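Long-range contacts in poly(ADP-ribose) glycohydrolase (Thermomonospora curvata, PDB 3SIG), which hydrolyses the ribose-ribose glycosidic bonds of poly(ADP-ribose), releasing ADP-ribose, through a catalytic domain of the macrodomain type: residues Ala22-Val27 against Leu163-Tyr168; Ala116-Leu121 against Val155-Ala160. All blocks are in the same frame, centred on the assembly; numbering follows the deposited sequence.

Contact 1. Residues Ala22-Val27 against Leu163-Tyr168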
# COMPACT_ATOMS: atom_id res chain seq x y z
N ALA A 22 -15.42 13.68 -14.68
CA ALA A 22 -14.07 14.16 -14.88
C ALA A 22 -14.06 15.64 -15.24
O ALA A 22 -15.09 16.23 -15.57
CB ALA A 22 -13.37 13.35 -15.97
N PRO A 23 -12.87 16.27 -15.20
CA PRO A 23 -12.85 17.71 -15.44
C PRO A 23 -13.32 18.14 -16.82
O PRO A 23 -13.82 19.25 -16.96
CB PRO A 23 -11.38 18.07 -15.21
CG PRO A 23 -10.92 17.10 -14.24
CD PRO A 23 -11.61 15.81 -14.59
N SER A 24 -13.16 17.27 -17.82
CA SER A 24 -13.64 17.57 -19.18
C SER A 24 -15.14 17.58 -19.22
O SER A 24 -15.72 18.15 -20.15
CB SER A 24 -13.17 16.50 -20.16
OG SER A 24 -13.81 15.27 -19.87
N GLY A 25 -15.78 16.97 -18.24
CA GLY A 25 -17.21 16.75 -18.26
C GLY A 25 -17.59 15.33 -18.59
O GLY A 25 -18.74 14.95 -18.39
N ARG A 26 -16.64 14.52 -19.05
CA ARG A 26 -16.87 13.10 -19.28
C ARG A 26 -17.37 12.45 -17.99
O ARG A 26 -16.79 12.64 -16.94
CB ARG A 26 -15.55 12.44 -19.73
CG ARG A 26 -15.58 10.92 -19.87
CD ARG A 26 -14.22 10.33 -20.27
NE ARG A 26 -14.38 8.98 -20.83
CZ ARG A 26 -13.92 7.85 -20.29
NH1 ARG A 26 -13.22 7.85 -19.16
NH2 ARG A 26 -14.15 6.69 -20.90
N VAL A 27 -18.43 11.65 -18.09
CA VAL A 27 -18.92 10.87 -16.97
C VAL A 27 -18.34 9.46 -17.08
O VAL A 27 -18.59 8.72 -18.04
CB VAL A 27 -20.47 10.88 -16.89
CG1 VAL A 27 -20.90 10.08 -15.71
CG2 VAL A 27 -20.98 12.32 -16.78
N LEU A 163 -10.00 14.47 -10.42
CA LEU A 163 -10.50 13.24 -10.99
C LEU A 163 -9.87 13.00 -12.36
O LEU A 163 -9.64 13.96 -13.10
CB LEU A 163 -12.04 13.27 -11.07
CG LEU A 163 -12.73 13.19 -9.70
CD1 LEU A 163 -14.16 13.73 -9.76
CD2 LEU A 163 -12.69 11.78 -9.15
N LEU A 164 -9.65 11.74 -12.72
CA LEU A 164 -8.94 11.41 -13.95
C LEU A 164 -9.89 11.21 -15.11
O LEU A 164 -10.97 10.63 -14.98
CB LEU A 164 -8.11 10.14 -13.76
CG LEU A 164 -7.02 10.19 -12.69
CD1 LEU A 164 -6.27 8.87 -12.59
CD2 LEU A 164 -6.02 11.29 -12.99
N GLU A 165 -9.44 11.65 -16.27
CA GLU A 165 -10.19 11.39 -17.51
C GLU A 165 -10.27 9.90 -17.80
O GLU A 165 -11.28 9.38 -18.25
CB GLU A 165 -9.53 12.09 -18.69
CG GLU A 165 -9.54 13.61 -18.59
CD GLU A 165 -10.95 14.19 -18.59
OE1 GLU A 165 -11.83 13.60 -19.24
OE2 GLU A 165 -11.17 15.23 -17.92
N GLU A 166 -9.19 9.19 -17.45
CA GLU A 166 -9.11 7.76 -17.67
C GLU A 166 -8.56 7.10 -16.42
O GLU A 166 -7.39 7.25 -16.12
CB GLU A 166 -8.18 7.49 -18.86
CG GLU A 166 -7.92 6.01 -19.14
CD GLU A 166 -9.13 5.30 -19.70
OE1 GLU A 166 -9.58 5.68 -20.80
OE2 GLU A 166 -9.64 4.37 -19.04
N PRO A 167 -9.40 6.39 -15.71
CA PRO A 167 -8.94 5.64 -14.53
C PRO A 167 -8.03 4.48 -14.93
O PRO A 167 -8.06 4.01 -16.05
CB PRO A 167 -10.23 5.13 -13.92
CG PRO A 167 -11.24 5.19 -15.05
CD PRO A 167 -10.84 6.26 -15.94
N TYR A 168 -7.23 4.02 -14.00
CA TYR A 168 -6.38 2.86 -14.22
C TYR A 168 -6.57 1.93 -13.06
O TYR A 168 -7.04 2.34 -12.03
CB TYR A 168 -4.91 3.27 -14.44
CG TYR A 168 -4.25 3.99 -13.30
CD1 TYR A 168 -4.49 5.32 -13.05
CD2 TYR A 168 -3.40 3.32 -12.43
CE1 TYR A 168 -3.91 5.98 -12.01
CE2 TYR A 168 -2.80 3.97 -11.40
CZ TYR A 168 -3.05 5.29 -11.16
OH TYR A 168 -2.43 5.95 -10.10
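Ser24 OG is held from two directions: it gives its proton to Glu165 OE1, 2.7 Å away, and accepts from the backbone N of Arg26 at 3.0 Å. Ser24 OG sits between its own backbone N and carbonyl carbon (chi1 67°), and from there it faces the carboxylate of Glu165 while closing an ST turn with Arg26 N. The other carboxylate oxygen, Glu165 OE2, takes the backbone N-H of Ser24 on its syn lone pair at 2.9 Å. OE1 is likewise met on the syn side, 22° out of the carboxylate plane, which makes the grip on Ser24 a bidentate one. Residues 22-25 form a type I beta turn in the hairpin that joins strands 19-21 and 27-29, and Glu165 reaches this turn from the corner where strand 163-175 is broken. Its chain bends at chi2 (-63°), and the carboxylate also lies against Ala22 CB, 3.5 Å from OE2. An alanine at Glu165 would probably leave Ser24 N and OG without the carboxylate that takes both, and the turn less firmly tied to the strand. Arg26, extended from CG to NE, crosses the Glu165 side chain at a slant, and its NH1 makes a weak, bent bond to Glu165 O. Glu166 OE1, 4.5 Å from Arg26 NH1, lies well out of the guanidinium plane and can offer only a general electrostatic attraction. The ring of Pro23 rests on the strand, with CD 3.1 Å from Leu163 O, and Tyr20, on the first strand of the hairpin, bonds through its hydroxyl to Leu164 O.

Contact 2. Residues Ala116-Leu121 against Val155-Ala160; sequences ARSSGL and VFRDDA
A buried junction between a helix end and a strand end joins Ala116-Leu121 to Val155-Ala160: the C-terminal part of helix 111-118 meets the last residues of strand 147-157 in the mixed sheet of the macrodomain-type fold. Ser119 and Val155 form a single beta bridge, their CA atoms 4.1 Å apart. Ser118 O carries much of this join. Phe156 N gives Ser118 O a nearly straight bond (2.9 Å, 172° at the hydrogen). A weak bond from Arg157 N reaches the same Ser118 O, and Val155 CA adds a CH···O contact to it. This oxygen also lies 4.0 Å above the plane of the Phe156 ring, over its centre. Phe156 CG stands between the backbone N and the carbonyl carbon (chi1 49°). The ring face that meets Ser118 O also lies against Ser119 CA, and Phe156 CE1 comes within 3.4 Å of Ser119 C. Tyr20 and Thr11 also meet this ring.

Arg157 runs extended from CG to NE beside Ser118, CB to CB, and then gives its NE-H to Arg117 O at 2.9 Å, with the acceptor near the edge of the guanidinium, 15° out of its plane. That carbonyl accepts from Thr11 OG1 as well, while Arg157 NH2 goes on to a salt bridge with Glu10, which brings helix 2-17 into the junction. Ser119 OG closes an ST turn onto Leu121 N and bonds back to Leu115 O as the chain enters helix 121-125. Ser118 OG, besides its bond to Gly114 O, accepts at 2.7 Å from a water that also donates to Asp158 O.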
# COMPACT_ATOMS: atom_id res chain seq x y z
N ALA A 116 -7.03 5.87 -0.23
CA ALA A 116 -8.46 5.76 -0.03
C ALA A 116 -9.25 6.94 -0.64
O ALA A 116 -10.37 6.77 -1.09
CB ALA A 116 -8.77 5.63 1.48
N ARG A 117 -8.65 8.11 -0.69
CA ARG A 117 -9.32 9.24 -1.29
C ARG A 117 -9.33 9.12 -2.80
O ARG A 117 -10.13 9.79 -3.47
CB ARG A 117 -8.59 10.55 -0.96
CG ARG A 117 -8.83 11.08 0.45
CD ARG A 117 -8.45 12.57 0.65
NE ARG A 117 -7.11 12.84 0.17
CZ ARG A 117 -6.00 12.61 0.84
NH1 ARG A 117 -6.03 12.14 2.08
NH2 ARG A 117 -4.84 12.82 0.25
N SER A 118 -8.43 8.34 -3.37
CA SER A 118 -8.13 8.40 -4.81
C SER A 118 -8.55 7.18 -5.60
O SER A 118 -8.25 7.13 -6.79
CB SER A 118 -6.62 8.58 -5.00
OG SER A 118 -6.13 9.70 -4.28
N SER A 119 -9.20 6.21 -4.97
CA SER A 119 -9.39 4.92 -5.61
C SER A 119 -10.59 4.21 -5.03
O SER A 119 -11.27 4.75 -4.14
CB SER A 119 -8.14 4.04 -5.41
OG SER A 119 -8.06 3.56 -4.07
N GLY A 120 -10.81 2.97 -5.46
CA GLY A 120 -11.79 2.12 -4.82
C GLY A 120 -11.30 1.30 -3.64
O GLY A 120 -12.03 0.42 -3.17
N LEU A 121 -10.14 1.64 -3.12
CA LEU A 121 -9.55 0.81 -2.08
C LEU A 121 -10.44 0.66 -0.87
O LEU A 121 -10.54 -0.43 -0.31
CB LEU A 121 -8.20 1.38 -1.66
CG LEU A 121 -7.47 0.60 -0.57
CD1 LEU A 121 -7.18 -0.86 -0.96
CD2 LEU A 121 -6.19 1.36 -0.22
N VAL A 155 -8.23 3.37 -9.79
CA VAL A 155 -7.64 4.61 -9.29
C VAL A 155 -8.11 5.71 -10.20
O VAL A 155 -7.99 5.61 -11.43
CB VAL A 155 -6.10 4.53 -9.30
CG1 VAL A 155 -5.49 5.82 -8.77
CG2 VAL A 155 -5.63 3.37 -8.47
N PHE A 156 -8.66 6.76 -9.62
CA PHE A 156 -9.36 7.79 -10.39
C PHE A 156 -9.09 9.22 -9.90
O PHE A 156 -9.82 10.13 -10.32
CB PHE A 156 -10.88 7.49 -10.47
CG PHE A 156 -11.53 7.18 -9.13
CD1 PHE A 156 -11.80 5.87 -8.79
CD2 PHE A 156 -11.88 8.18 -8.24
CE1 PHE A 156 -12.39 5.57 -7.57
CE2 PHE A 156 -12.45 7.89 -7.02
CZ PHE A 156 -12.70 6.58 -6.68
N ARG A 157 -8.03 9.45 -9.11
CA ARG A 157 -7.57 10.81 -8.83
C ARG A 157 -6.07 10.90 -9.00
O ARG A 157 -5.36 9.89 -8.80
CB ARG A 157 -7.91 11.30 -7.42
CG ARG A 157 -9.37 11.34 -7.07
CD ARG A 157 -9.60 12.07 -5.75
NE ARG A 157 -10.95 11.87 -5.31
CZ ARG A 157 -11.93 12.72 -5.56
NH1 ARG A 157 -11.69 13.83 -6.22
NH2 ARG A 157 -13.15 12.46 -5.13
N ASP A 158 -5.57 12.09 -9.32
CA ASP A 158 -4.14 12.37 -9.31
C ASP A 158 -3.69 12.86 -7.93
O ASP A 158 -4.48 12.88 -7.01
CB ASP A 158 -3.77 13.37 -10.41
CG ASP A 158 -4.32 14.76 -10.16
OD1 ASP A 158 -4.81 15.13 -9.07
OD2 ASP A 158 -4.23 15.58 -11.12
N ASP A 159 -2.43 13.29 -7.83
CA ASP A 159 -1.83 13.64 -6.53
C ASP A 159 -2.55 14.86 -5.91
O ASP A 159 -2.62 15.00 -4.68
CB ASP A 159 -0.33 13.95 -6.68
CG ASP A 159 0.52 12.71 -6.96
OD1 ASP A 159 0.10 11.57 -6.62
OD2 ASP A 159 1.63 12.91 -7.53
N ALA A 160 -3.11 15.71 -6.76
CA ALA A 160 -3.77 16.92 -6.28
C ALA A 160 -5.23 16.70 -5.91
O ALA A 160 -5.89 17.62 -5.41
CB ALA A 160 -3.67 18.01 -7.34
O HOH W 1 -3.71 12.74 -2.40
O HOH W 2 -5.65 12.33 -4.53

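Strands 147-157 and 163-175 are neighbours in the mixed sheet, and the two contacts take hold of them where they meet: Leu164 N lies 2.9 Å from Phe156 O, and Tyr168 O lies close to Val155 N, both probable hydrogen bonds. Contact 2 is buried, nearer the centre of the chain, and relies on backbone carbonyls, an aromatic ring and an arginine. Contact 1, about 12 Å away between centres, lies at a partly exposed margin, where the carboxylate of a glutamate takes a backbone N-H and a hydroxyl of a hairpin turn. Along the sequence, contact 2 is nested within the loop that contact 1 closes. Tyr20 touches residues of both.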